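Local coordinates for exopolysaccharide biosynthesis protein (Pantoea stewartii subsp. stewartii DC283, PDB 6TGF) that modifies the exopolysaccharide glycan of the bacterial biofilm, probably as a hydrolase, using a trimeric, bacteriophage tailspike-like parallel beta-helix fold, at residues P542-L547 with K666-S671; I561-Q566 with G589-H594; S612-V617 with V629-A634. All coordinates share one frame; numbering follows the deposited sequence.

In the fold
The three contacts lie in a beta sandwich on the C-terminal side of the parallel beta-helix, all of them 50 Å or more from the centre of the chain. Interactions 1 and 3 share one five-stranded antiparallel sheet, where strands 543-551 and 626-633 are neighbours; their centres are about 9 Å apart. Interaction 2 belongs to the other five-stranded antiparallel sheet, with its centre about 9 Å from interaction 3 and about 16 Å from interaction 1. Along the chain, interactions 2 and 3 follow one another inside the loop closed by interaction 1. Ile593 and Ala591 of one sheet meet Ile631 and Val614 of the other, which joins the sheets into one core.

Interaction 1 of 3, residues P542-L547 with K666-S671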
ATOM      1  N   PRO B 542       8.015 -50.238  23.905  1.00 59.79           N
ATOM      2  CA  PRO B 542       7.194 -49.667  22.837  1.00 58.72           C
ATOM      3  C   PRO B 542       5.979 -48.913  23.400  1.00 57.93           C
ATOM      4  O   PRO B 542       5.478 -49.309  24.438  1.00 58.16           O
ATOM      5  CB  PRO B 542       6.735 -50.880  22.011  1.00 58.49           C
ATOM      6  CG  PRO B 542       7.673 -52.001  22.415  1.00 58.68           C
ATOM      7  CD  PRO B 542       8.047 -51.708  23.852  1.00 59.46           C
ATOM      8  N   VAL B 543       5.539 -47.859  22.705  1.00 56.55           N
ATOM      9  CA  VAL B 543       4.419 -46.969  23.139  1.00 56.17           C
ATOM     10  C   VAL B 543       3.431 -46.814  21.978  1.00 55.02           C
ATOM     11  O   VAL B 543       3.883 -46.594  20.837  1.00 54.32           O
ATOM     12  CB  VAL B 543       4.942 -45.600  23.617  1.00 56.44           C
ATOM     13  CG1 VAL B 543       3.816 -44.694  24.093  1.00 56.71           C
ATOM     14  CG2 VAL B 543       5.995 -45.747  24.704  1.00 56.95           C
ATOM     15  N   TRP B 544       2.132 -46.920  22.275  1.00 54.48           N
ATOM     16  CA  TRP B 544       1.018 -46.733  21.307  1.00 53.56           C
ATOM     17  C   TRP B 544       0.724 -45.237  21.142  1.00 52.95           C
ATOM     18  O   TRP B 544       0.570 -44.549  22.170  1.00 53.10           O
ATOM     19  CB  TRP B 544      -0.235 -47.496  21.758  1.00 53.86           C
ATOM     20  CG  TRP B 544      -0.226 -48.949  21.402  1.00 53.72           C
ATOM     21  CD1 TRP B 544      -0.045 -50.007  22.245  1.00 53.89           C
ATOM     22  CD2 TRP B 544      -0.409 -49.509  20.089  1.00 53.27           C
ATOM     23  NE1 TRP B 544      -0.105 -51.184  21.550  1.00 53.67           N
ATOM     24  CE2 TRP B 544      -0.327 -50.912  20.226  1.00 53.17           C
ATOM     25  CE3 TRP B 544      -0.633 -48.966  18.819  1.00 52.70           C
ATOM     26  CZ2 TRP B 544      -0.463 -51.771  19.138  1.00 52.74           C
ATOM     27  CZ3 TRP B 544      -0.766 -49.817  17.745  1.00 52.37           C
ATOM     28  CH2 TRP B 544      -0.680 -51.200  17.904  1.00 52.38           C
ATOM     29  N   TYR B 545       0.656 -44.768  19.892  1.00 52.10           N
ATOM     30  CA  TYR B 545       0.215 -43.403  19.500  1.00 51.53           C
ATOM     31  C   TYR B 545      -0.966 -43.517  18.530  1.00 50.49           C
ATOM     32  O   TYR B 545      -0.964 -44.449  17.702  1.00 49.91           O
ATOM     33  CB  TYR B 545       1.350 -42.625  18.829  1.00 51.40           C
ATOM     34  CG  TYR B 545       2.377 -42.040  19.766  1.00 51.97           C
ATOM     35  CD1 TYR B 545       2.231 -40.764  20.283  1.00 52.29           C
ATOM     36  CD2 TYR B 545       3.509 -42.752  20.120  1.00 52.39           C
ATOM     37  CE1 TYR B 545       3.174 -40.214  21.136  1.00 52.76           C
ATOM     38  CE2 TYR B 545       4.463 -42.219  20.973  1.00 52.93           C
ATOM     39  CZ  TYR B 545       4.296 -40.945  21.483  1.00 53.16           C
ATOM     40  OH  TYR B 545       5.233 -40.415  22.323  1.00 53.71           O
ATOM     41  N   GLU B 546      -1.938 -42.606  18.639  1.00 49.73           N
ATOM     42  CA  GLU B 546      -2.914 -42.306  17.558  1.00 48.94           C
ATOM     43  C   GLU B 546      -2.296 -41.215  16.679  1.00 48.19           C
ATOM     44  O   GLU B 546      -2.088 -40.097  17.189  1.00 48.08           O
ATOM     45  CB  GLU B 546      -4.266 -41.861  18.117  1.00 49.20           C
ATOM     46  CG  GLU B 546      -5.340 -41.729  17.048  1.00 48.93           C
ATOM     47  CD  GLU B 546      -6.710 -41.291  17.541  1.00 49.26           C
ATOM     48  OE1 GLU B 546      -6.920 -41.268  18.771  1.00 49.80           O
ATOM     49  OE2 GLU B 546      -7.564 -40.973  16.689  1.00 48.91           O
ATOM     50  N   LEU B 547      -1.983 -41.539  15.421  1.00 47.51           N
ATOM     51  CA  LEU B 547      -1.386 -40.582  14.451  1.00 46.82           C
ATOM     52  C   LEU B 547      -2.432 -39.523  14.097  1.00 46.59           C
ATOM     53  O   LEU B 547      -2.227 -38.349  14.458  1.00 46.54           O
ATOM     54  CB  LEU B 547      -0.903 -41.332  13.204  1.00 46.44           C
ATOM     55  CG  LEU B 547       0.316 -42.236  13.395  1.00 46.40           C
ATOM     56  CD1 LEU B 547       0.763 -42.815  12.064  1.00 46.09           C
ATOM     57  CD2 LEU B 547       1.468 -41.492  14.055  1.00 46.49           C
ATOM     58  N   LYS B 666      -0.293 -40.049  22.725  1.00 53.97           N
ATOM     59  CA  LYS B 666      -0.235 -41.380  23.390  1.00 55.22           C
ATOM     60  C   LYS B 666      -1.663 -41.882  23.619  1.00 55.84           C
ATOM     61  O   LYS B 666      -2.404 -41.230  24.379  1.00 56.18           O
ATOM     62  CB  LYS B 666       0.539 -41.305  24.710  1.00 56.31           C
ATOM     63  CG  LYS B 666       2.052 -41.322  24.558  1.00 56.74           C
ATOM     64  CD  LYS B 666       2.800 -40.846  25.783  1.00 57.72           C
ATOM     65  CE  LYS B 666       4.233 -40.463  25.478  1.00 57.93           C
ATOM     66  NZ  LYS B 666       4.808 -39.601  26.536  1.00 58.74           N
ATOM     67  N   ALA B 667      -2.026 -42.992  22.971  1.00 56.18           N
ATOM     68  CA  ALA B 667      -3.368 -43.615  23.030  1.00 56.84           C
ATOM     69  C   ALA B 667      -3.277 -45.077  22.580  1.00 57.04           C
ATOM     70  O   ALA B 667      -2.816 -45.315  21.449  1.00 56.33           O
ATOM     71  CB  ALA B 667      -4.328 -42.835  22.165  1.00 56.60           C
ATOM     72  N   THR B 668      -3.695 -46.012  23.440  1.00 58.25           N
ATOM     73  CA  THR B 668      -3.796 -47.462  23.127  1.00 58.74           C
ATOM     74  C   THR B 668      -5.077 -47.691  22.330  1.00 59.12           C
ATOM     75  O   THR B 668      -6.147 -47.269  22.759  1.00 59.32           O
ATOM     76  CB  THR B 668      -3.778 -48.323  24.397  1.00 59.26           C
ATOM     77  OG1 THR B 668      -2.871 -47.742  25.336  1.00 59.50           O
ATOM     78  CG2 THR B 668      -3.380 -49.757  24.124  1.00 59.14           C
ATOM     79  N   PRO B 669      -5.018 -48.350  21.149  1.00 59.63           N
ATOM     80  CA  PRO B 669      -6.217 -48.572  20.343  1.00 60.32           C
ATOM     81  C   PRO B 669      -7.191 -49.519  21.057  1.00 61.72           C
ATOM     82  O   PRO B 669      -6.735 -50.450  21.702  1.00 61.98           O
ATOM     83  CB  PRO B 669      -5.693 -49.188  19.037  1.00 59.52           C
ATOM     84  CG  PRO B 669      -4.354 -49.789  19.412  1.00 59.23           C
ATOM     85  CD  PRO B 669      -3.812 -48.921  20.529  1.00 59.40           C
ATOM     86  N   ASP B 670      -8.492 -49.245  20.930  1.00 63.07           N
ATOM     87  CA  ASP B 670      -9.595 -50.050  21.523  1.00 64.18           C
ATOM     88  C   ASP B 670      -9.417 -51.508  21.082  1.00 63.99           C
ATOM     89  O   ASP B 670      -9.068 -51.722  19.907  1.00 63.51           O
ATOM     90  CB  ASP B 670     -10.959 -49.485  21.113  1.00 64.73           C
ATOM     91  CG  ASP B 670     -12.050 -49.670  22.153  1.00 65.74           C
ATOM     92  OD1 ASP B 670     -12.287 -50.825  22.557  1.00 66.62           O
ATOM     93  OD2 ASP B 670     -12.650 -48.654  22.555  1.00 66.02           O
ATOM     94  N   SER B 671      -9.645 -52.463  21.990  1.00 64.49           N
ATOM     95  CA  SER B 671      -9.484 -53.927  21.767  1.00 64.35           C
ATOM     96  C   SER B 671     -10.181 -54.368  20.470  1.00 63.83           C
ATOM     97  O   SER B 671      -9.714 -55.348  19.860  1.00 63.42           O
ATOM     98  CB  SER B 671      -9.990 -54.711  22.951  1.00 65.16           C
ATOM     99  OG  SER B 671      -9.082 -54.633  24.038  1.00 65.38           O
TER
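Ala667 N donates to Trp544 O at 3.1 Å, with an N-H...O angle of 151°. The bond fastens the loop after strand 659-664 to strand 543-551 of an antiparallel beta sheet. The donor sits above the carbonyl plane of Trp544. The same oxygen also receives a CA-H...O contact from Lys666 CA at 3.5 Å. Tyr545 and Lys666 form an antiparallel non-hydrogen-bonded pair just before the loop swings away, and the touching parts run 74° apart. Backbone bonds from Glu546 to Ala665 and from Leu547 to Lys663 carry the strand pairing further back.

Two CH-pi contacts complete the join. Pro669 CD lies over one face of the Trp544 indole, offset toward the rim, and is 3.8 Å from the centroid of its five-membered ring. Trp544 CG is anti to its own carbonyl carbon (chi1 -82°), which starts the indole on its path to Pro669. Thr668 CG2 approaches Trp544 CD1 at 3.8 Å. Arg632 of the adjacent strand 626-633 and Arg618 of strand 614-620 beyond it also touch the indole.

Lys666 runs beside Tyr545 in the same direction, and its chain is extended beyond CG. Its aliphatic part therefore follows the ring. Lys666 CG stands over the face of the phenol, 4.1 Å from the ring centroid. Val543 CG1 meets this methylene too, at 3.8 Å. Glu546 CB and Ala667 CB make a looser apolar touch. Tyr545 is buried, whereas Lys666 is exposed, so the lysine chain lies over the ring on its way to solvent. Farther along that chain, Lys666 CE comes to 3.3 Å from Tyr545 OH.

Interaction 2 of 3, residues I561-Q566 with G589-H594; sequences IEVFGQ and GRAVIH
An antiparallel strand pair inside a five-stranded sheet of the sandwich joins residues 561-566 to 589-594. Ile561 with Ile593, and Val563 with Ala591, are its hydrogen-bonded pairs. Each has two backbone bonds, among them Val563 N to Ala591 O at 2.7 Å and Ile593 N to Ile561 O at 2.9 Å. The strand axes are 166° apart in direction.

The side chains of these two pairs share the face that packs on the other sheet. Ile561 CB meets Ile593 CB, and Val563 CB lies 4.1 Å from Ala591 CB. Val563 CG2 also touches Ile593 CD1 diagonally at 4.0 Å. Val614 and Val617 of the other sheet, with Pro613, cover this layer.

Glu562 and Arg590 point to the opposite face and form a salt bridge. Arg590 NE (2.9 Å) and Arg590 NH2 (2.8 Å) both grip the single oxygen Glu562 OE1, which lies near the guanidinium plane. NH2 comes nearly along the C-O axis of OE1, and NE from above the carboxylate plane. Arg590 CG sits between its backbone N and carbonyl carbon (chi1 51°), and the chain bends at chi3 (59°) to bring NE round. Phe564 CD1 approaches NH2 obliquely at 3.6 Å.

The pair belongs to a wider charge network at the trimer interface. Arg590 also forms salt bridges with Glu609 and with Glu560 of the second subunit, while Glu562 OE2 bonds to Lys645 of that subunit. With acidic groups round the guanidinium, and a lysine at the carboxylate, the charged forms of Arg590 and Glu562 are probably favoured.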
ATOM      1  N   ILE B 561       1.105 -43.205   4.744  1.00 38.26           N
ATOM      2  CA  ILE B 561       1.770 -42.527   5.896  1.00 38.30           C
ATOM      3  C   ILE B 561       3.179 -43.106   6.043  1.00 38.41           C
ATOM      4  O   ILE B 561       3.297 -44.273   6.475  1.00 38.61           O
ATOM      5  CB  ILE B 561       0.950 -42.688   7.191  1.00 38.44           C
ATOM      6  CG1 ILE B 561      -0.424 -42.021   7.082  1.00 38.45           C
ATOM      7  CG2 ILE B 561       1.730 -42.172   8.393  1.00 38.60           C
ATOM      8  CD1 ILE B 561      -1.422 -42.509   8.106  1.00 38.75           C
ATOM      9  N   GLU B 562       4.198 -42.319   5.686  1.00 38.28           N
ATOM     10  CA  GLU B 562       5.631 -42.656   5.888  1.00 38.43           C
ATOM     11  C   GLU B 562       6.045 -42.201   7.291  1.00 38.93           C
ATOM     12  O   GLU B 562       6.050 -40.979   7.535  1.00 38.91           O
ATOM     13  CB  GLU B 562       6.496 -41.986   4.820  1.00 38.22           C
ATOM     14  CG  GLU B 562       7.985 -42.212   5.010  1.00 38.21           C
ATOM     15  CD  GLU B 562       8.868 -41.455   4.035  1.00 38.03           C
ATOM     16  OE1 GLU B 562      10.100 -41.535   4.175  1.00 38.10           O
ATOM     17  OE2 GLU B 562       8.320 -40.780   3.142  1.00 37.91           O
ATOM     18  N   VAL B 563       6.359 -43.152   8.176  1.00 39.68           N
ATOM     19  CA  VAL B 563       7.012 -42.889   9.493  1.00 40.49           C
ATOM     20  C   VAL B 563       8.525 -42.908   9.261  1.00 41.16           C
ATOM     21  O   VAL B 563       9.129 -43.994   9.361  1.00 41.22           O
ATOM     22  CB  VAL B 563       6.581 -43.905  10.570  1.00 40.49           C
ATOM     23  CG1 VAL B 563       7.230 -43.617  11.917  1.00 40.63           C
ATOM     24  CG2 VAL B 563       5.067 -43.962  10.715  1.00 40.61           C
ATOM     25  N   PHE B 564       9.099 -41.748   8.929  1.00 41.92           N
ATOM     26  CA  PHE B 564      10.547 -41.568   8.651  1.00 42.72           C
ATOM     27  C   PHE B 564      11.307 -41.470   9.975  1.00 43.76           C
ATOM     28  O   PHE B 564      10.800 -40.821  10.906  1.00 44.05           O
ATOM     29  CB  PHE B 564      10.786 -40.332   7.782  1.00 42.61           C
ATOM     30  CG  PHE B 564      12.239 -40.059   7.492  1.00 42.77           C
ATOM     31  CD1 PHE B 564      12.948 -40.878   6.627  1.00 42.80           C
ATOM     32  CD2 PHE B 564      12.902 -39.002   8.096  1.00 42.98           C
ATOM     33  CE1 PHE B 564      14.288 -40.639   6.365  1.00 42.91           C
ATOM     34  CE2 PHE B 564      14.242 -38.763   7.830  1.00 43.15           C
ATOM     35  CZ  PHE B 564      14.933 -39.583   6.966  1.00 43.07           C
ATOM     36  N   GLY B 565      12.496 -42.080  10.032  1.00 44.85           N
ATOM     37  CA  GLY B 565      13.315 -42.229  11.251  1.00 46.08           C
ATOM     38  C   GLY B 565      13.469 -43.694  11.616  1.00 47.02           C
ATOM     39  O   GLY B 565      12.877 -44.535  10.912  1.00 47.21           O
ATOM     40  N   GLN B 566      14.217 -43.998  12.680  1.00 48.48           N
ATOM     41  CA  GLN B 566      14.583 -45.394  13.046  1.00 49.55           C
ATOM     42  C   GLN B 566      14.480 -45.613  14.561  1.00 50.75           C
ATOM     43  O   GLN B 566      14.426 -44.617  15.311  1.00 51.20           O
ATOM     44  CB  GLN B 566      15.998 -45.709  12.562  1.00 49.67           C
ATOM     45  CG  GLN B 566      17.088 -44.949  13.303  1.00 50.09           C
ATOM     46  CD  GLN B 566      18.435 -45.604  13.130  1.00 50.50           C
ATOM     47  OE1 GLN B 566      19.105 -45.425  12.116  1.00 50.71           O
ATOM     48  NE2 GLN B 566      18.844 -46.368  14.130  1.00 50.91           N
ATOM     49  N   GLY B 589      16.216 -46.111   8.253  1.00 47.63           N
ATOM     50  CA  GLY B 589      15.000 -46.924   8.445  1.00 46.38           C
ATOM     51  C   GLY B 589      13.738 -46.089   8.331  1.00 45.17           C
ATOM     52  O   GLY B 589      13.850 -44.848   8.246  1.00 45.03           O
ATOM     53  N   ARG B 590      12.580 -46.755   8.328  1.00 43.85           N
ATOM     54  CA  ARG B 590      11.232 -46.135   8.219  1.00 42.83           C
ATOM     55  C   ARG B 590      10.161 -47.231   8.271  1.00 42.36           C
ATOM     56  O   ARG B 590      10.504 -48.405   8.033  1.00 42.30           O
ATOM     57  CB  ARG B 590      11.095 -45.351   6.909  1.00 42.31           C
ATOM     58  CG  ARG B 590      11.481 -46.144   5.669  1.00 41.99           C
ATOM     59  CD  ARG B 590      10.882 -45.590   4.391  1.00 41.62           C
ATOM     60  NE  ARG B 590      11.266 -44.208   4.138  1.00 41.54           N
ATOM     61  CZ  ARG B 590      12.435 -43.810   3.640  1.00 41.35           C
ATOM     62  NH1 ARG B 590      13.379 -44.687   3.337  1.00 41.37           N
ATOM     63  NH2 ARG B 590      12.657 -42.521   3.453  1.00 41.36           N
ATOM     64  N   ALA B 591       8.917 -46.844   8.566  1.00 41.74           N
ATOM     65  CA  ALA B 591       7.700 -47.676   8.415  1.00 41.04           C
ATOM     66  C   ALA B 591       6.767 -47.000   7.406  1.00 40.31           C
ATOM     67  O   ALA B 591       6.534 -45.786   7.542  1.00 40.48           O
ATOM     68  CB  ALA B 591       7.030 -47.870   9.753  1.00 41.18           C
ATOM     69  N   VAL B 592       6.271 -47.758   6.426  1.00 39.70           N
ATOM     70  CA  VAL B 592       5.379 -47.260   5.336  1.00 39.38           C
ATOM     71  C   VAL B 592       3.988 -47.877   5.533  1.00 39.49           C
ATOM     72  O   VAL B 592       3.849 -49.094   5.317  1.00 39.34           O
ATOM     73  CB  VAL B 592       5.965 -47.586   3.949  1.00 38.96           C
ATOM     74  CG1 VAL B 592       5.079 -47.083   2.820  1.00 38.78           C
ATOM     75  CG2 VAL B 592       7.378 -47.041   3.798  1.00 38.96           C
ATOM     76  N   ILE B 593       3.008 -47.058   5.932  1.00 39.55           N
ATOM     77  CA  ILE B 593       1.609 -47.481   6.239  1.00 39.74           C
ATOM     78  C   ILE B 593       0.707 -47.103   5.060  1.00 39.78           C
ATOM     79  O   ILE B 593       0.609 -45.899   4.758  1.00 39.54           O
ATOM     80  CB  ILE B 593       1.121 -46.840   7.555  1.00 39.85           C
ATOM     81  CG1 ILE B 593       2.020 -47.215   8.735  1.00 39.96           C
ATOM     82  CG2 ILE B 593      -0.338 -47.189   7.826  1.00 40.01           C
ATOM     83  CD1 ILE B 593       1.887 -46.297   9.925  1.00 40.18           C
ATOM     84  N   HIS B 594       0.065 -48.098   4.439  1.00 40.10           N
ATOM     85  CA  HIS B 594      -0.921 -47.923   3.340  1.00 40.47           C
ATOM     86  C   HIS B 594      -2.337 -48.000   3.918  1.00 40.86           C
ATOM     87  O   HIS B 594      -2.594 -48.910   4.729  1.00 40.79           O
ATOM     88  CB  HIS B 594      -0.693 -48.963   2.236  1.00 40.54           C
ATOM     89  CG  HIS B 594       0.709 -48.990   1.729  1.00 40.67           C
ATOM     90  ND1 HIS B 594       1.631 -49.925   2.158  1.00 40.79           N
ATOM     91  CD2 HIS B 594       1.352 -48.202   0.842  1.00 40.69           C
ATOM     92  CE1 HIS B 594       2.780 -49.713   1.550  1.00 40.75           C
ATOM     93  NE2 HIS B 594       2.635 -48.661   0.738  1.00 40.76           N
TER

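Interaction 3 of 3, residues S612-V617 with V629-A634; sequences SPVLDV and VFIRLA
Ile631 meets both Val614 and Val617 because its torsions spread its branches. Its CG1 stands between the backbone N and the carbonyl carbon (chi1 62°), and CD1 continues nearly extended (chi2 156°). Ile631 CD1 then touches Val614 CG2 at 4.0 Å, the two side chains crossing at about a right angle. Ile631 CG2, anti to the carbonyl carbon, touches Val617 CG2 at 4.2 Å. These three side chains lie on the face turned to the other sheet, where Ile593, Ala591 and Trp606 pack on them.

Three backbone bonds join the strands. Ala634 N donates to Pro613 O at 2.7 Å, Leu615 N to Arg632 O at 3.0 Å, and Arg632 N to Asp616 O at 2.9 Å. Arg632 thus faces two residues, Leu615 and Asp616. This extra residue makes a beta bulge where the strand turns a corner; the psi of -43° at Leu615 is consistent with the classic type. Leu615 points toward the partner strand, and its CG lies 4.1 Å from Ala634 CB. At the start of the segment, Ser612 OG donates to Val614 O at 2.7 Å, on a lone pair in the carbonyl plane.

Asp616 and Arg632 run side by side on the other face. Their CB atoms touch, but the charged ends do not meet. Any attraction between the two charges is at longer range. Pro542, just before strand 543-551, touches both Arg632 and Leu615. Overall the contact is a beta hairpin of strands 614-620 and 626-633, with a bulge in its first strand, set in one sheet of a beta sandwich.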
ATOM      1  N   SER B 612      13.338 -50.380  11.915  1.00 44.95           N
ATOM      2  CA  SER B 612      11.945 -49.854  11.869  1.00 45.15           C
ATOM      3  C   SER B 612      11.627 -49.062  13.136  1.00 45.88           C
ATOM      4  O   SER B 612      11.942 -49.504  14.236  1.00 46.23           O
ATOM      5  CB  SER B 612      10.954 -50.971  11.674  1.00 44.84           C
ATOM      6  OG  SER B 612       9.632 -50.461  11.577  1.00 44.61           O
ATOM      7  N   PRO B 613      10.995 -47.871  13.018  1.00 46.45           N
ATOM      8  CA  PRO B 613      10.494 -47.145  14.185  1.00 47.12           C
ATOM      9  C   PRO B 613       9.147 -47.680  14.701  1.00 47.78           C
ATOM     10  O   PRO B 613       8.752 -47.280  15.781  1.00 48.13           O
ATOM     11  CB  PRO B 613      10.348 -45.711  13.655  1.00 46.90           C
ATOM     12  CG  PRO B 613      10.009 -45.892  12.189  1.00 46.41           C
ATOM     13  CD  PRO B 613      10.746 -47.145  11.761  1.00 46.28           C
ATOM     14  N   VAL B 614       8.492 -48.562  13.934  1.00 48.19           N
ATOM     15  CA  VAL B 614       7.131 -49.107  14.222  1.00 48.78           C
ATOM     16  C   VAL B 614       7.217 -50.635  14.351  1.00 49.43           C
ATOM     17  O   VAL B 614       7.903 -51.261  13.520  1.00 49.22           O
ATOM     18  CB  VAL B 614       6.130 -48.686  13.126  1.00 48.41           C
ATOM     19  CG1 VAL B 614       4.764 -49.332  13.306  1.00 48.30           C
ATOM     20  CG2 VAL B 614       5.996 -47.173  13.047  1.00 48.27           C
ATOM     21  N   LEU B 615       6.535 -51.198  15.356  1.00 50.68           N
ATOM     22  CA  LEU B 615       6.443 -52.662  15.622  1.00 51.36           C
ATOM     23  C   LEU B 615       5.085 -53.199  15.154  1.00 51.97           C
ATOM     24  O   LEU B 615       5.062 -54.297  14.566  1.00 52.36           O
ATOM     25  CB  LEU B 615       6.628 -52.919  17.120  1.00 51.69           C
ATOM     26  CG  LEU B 615       7.972 -52.502  17.717  1.00 51.88           C
ATOM     27  CD1 LEU B 615       8.038 -52.879  19.188  1.00 52.37           C
ATOM     28  CD2 LEU B 615       9.138 -53.124  16.962  1.00 51.52           C
ATOM     29  N   ASP B 616       4.002 -52.463  15.428  1.00 52.71           N
ATOM     30  CA  ASP B 616       2.599 -52.864  15.132  1.00 53.32           C
ATOM     31  C   ASP B 616       1.829 -51.663  14.573  1.00 53.32           C
ATOM     32  O   ASP B 616       2.220 -50.515  14.866  1.00 53.47           O
ATOM     33  CB  ASP B 616       1.901 -53.408  16.382  1.00 54.20           C
ATOM     34  CG  ASP B 616       2.136 -54.888  16.631  1.00 54.70           C
ATOM     35  OD1 ASP B 616       1.660 -55.702  15.812  1.00 54.92           O
ATOM     36  OD2 ASP B 616       2.791 -55.214  17.641  1.00 55.33           O
ATOM     37  N   VAL B 617       0.775 -51.935  13.798  1.00 53.24           N
ATOM     38  CA  VAL B 617      -0.187 -50.924  13.269  1.00 53.14           C
ATOM     39  C   VAL B 617      -1.605 -51.481  13.431  1.00 53.43           C
ATOM     40  O   VAL B 617      -1.848 -52.617  12.973  1.00 53.52           O
ATOM     41  CB  VAL B 617       0.110 -50.572  11.798  1.00 52.56           C
ATOM     42  CG1 VAL B 617      -0.931 -49.629  11.213  1.00 52.45           C
ATOM     43  CG2 VAL B 617       1.503 -49.994  11.623  1.00 52.32           C
ATOM     44  N   VAL B 629      -5.794 -44.124  12.540  1.00 48.69           N
ATOM     45  CA  VAL B 629      -4.569 -44.968  12.408  1.00 48.34           C
ATOM     46  C   VAL B 629      -3.761 -44.861  13.707  1.00 48.40           C
ATOM     47  O   VAL B 629      -3.439 -43.726  14.107  1.00 48.31           O
ATOM     48  CB  VAL B 629      -3.729 -44.560  11.182  1.00 47.84           C
ATOM     49  CG1 VAL B 629      -2.454 -45.383  11.059  1.00 47.61           C
ATOM     50  CG2 VAL B 629      -4.538 -44.645   9.896  1.00 47.66           C
ATOM     51  N   PHE B 630      -3.464 -46.005  14.331  1.00 48.61           N
ATOM     52  CA  PHE B 630      -2.596 -46.139  15.530  1.00 48.88           C
ATOM     53  C   PHE B 630      -1.306 -46.862  15.129  1.00 48.93           C
ATOM     54  O   PHE B 630      -1.367 -47.762  14.268  1.00 48.75           O
ATOM     55  CB  PHE B 630      -3.319 -46.901  16.644  1.00 49.05           C
ATOM     56  CG  PHE B 630      -4.533 -46.210  17.211  1.00 49.17           C
ATOM     57  CD1 PHE B 630      -5.729 -46.189  16.511  1.00 49.04           C
ATOM     58  CD2 PHE B 630      -4.485 -45.596  18.453  1.00 49.43           C
ATOM     59  CE1 PHE B 630      -6.847 -45.557  17.034  1.00 49.37           C
ATOM     60  CE2 PHE B 630      -5.606 -44.969  18.978  1.00 49.77           C
ATOM     61  CZ  PHE B 630      -6.784 -44.949  18.267  1.00 49.77           C
ATOM     62  N   ILE B 631      -0.176 -46.473  15.728  1.00 49.54           N
ATOM     63  CA  ILE B 631       1.147 -47.139  15.538  1.00 49.90           C
ATOM     64  C   ILE B 631       1.754 -47.433  16.916  1.00 50.81           C
ATOM     65  O   ILE B 631       1.692 -46.552  17.796  1.00 50.74           O
ATOM     66  CB  ILE B 631       2.090 -46.298  14.649  1.00 49.60           C
ATOM     67  CG1 ILE B 631       2.416 -44.926  15.247  1.00 49.69           C
ATOM     68  CG2 ILE B 631       1.521 -46.167  13.245  1.00 49.22           C
ATOM     69  CD1 ILE B 631       3.715 -44.338  14.745  1.00 49.50           C
ATOM     70  N   ARG B 632       2.291 -48.644  17.092  1.00 51.93           N
ATOM     71  CA  ARG B 632       3.082 -49.042  18.284  1.00 53.04           C
ATOM     72  C   ARG B 632       4.528 -48.598  18.049  1.00 52.98           C
ATOM     73  O   ARG B 632       5.300 -49.368  17.443  1.00 52.51           O
ATOM     74  CB  ARG B 632       2.971 -50.549  18.538  1.00 53.62           C
ATOM     75  CG  ARG B 632       3.542 -50.992  19.877  1.00 54.34           C
ATOM     76  CD  ARG B 632       3.004 -52.335  20.335  1.00 54.78           C
ATOM     77  NE  ARG B 632       2.991 -52.426  21.790  1.00 55.60           N
ATOM     78  CZ  ARG B 632       3.848 -53.122  22.535  1.00 56.21           C
ATOM     79  NH1 ARG B 632       4.817 -53.830  21.977  1.00 56.07           N
ATOM     80  NH2 ARG B 632       3.729 -53.113  23.851  1.00 56.89           N
ATOM     81  N   LEU B 633       4.856 -47.379  18.483  1.00 53.55           N
ATOM     82  CA  LEU B 633       6.189 -46.751  18.292  1.00 53.85           C
ATOM     83  C   LEU B 633       7.229 -47.570  19.067  1.00 54.21           C
ATOM     84  O   LEU B 633       7.009 -47.812  20.269  1.00 54.79           O
ATOM     85  CB  LEU B 633       6.125 -45.295  18.768  1.00 54.15           C
ATOM     86  CG  LEU B 633       7.218 -44.366  18.244  1.00 54.17           C
ATOM     87  CD1 LEU B 633       7.224 -44.308  16.721  1.00 53.76           C
ATOM     88  CD2 LEU B 633       7.063 -42.969  18.819  1.00 54.60           C
ATOM     89  N   ALA B 634       8.298 -47.999  18.386  1.00 54.15           N
ATOM     90  CA  ALA B 634       9.345 -48.915  18.899  1.00 54.63           C
ATOM     91  C   ALA B 634      10.023 -48.316  20.135  1.00 55.32           C
ATOM     92  O   ALA B 634       9.881 -47.103  20.369  1.00 55.27           O
ATOM     93  CB  ALA B 634      10.358 -49.193  17.815  1.00 54.42           C
TER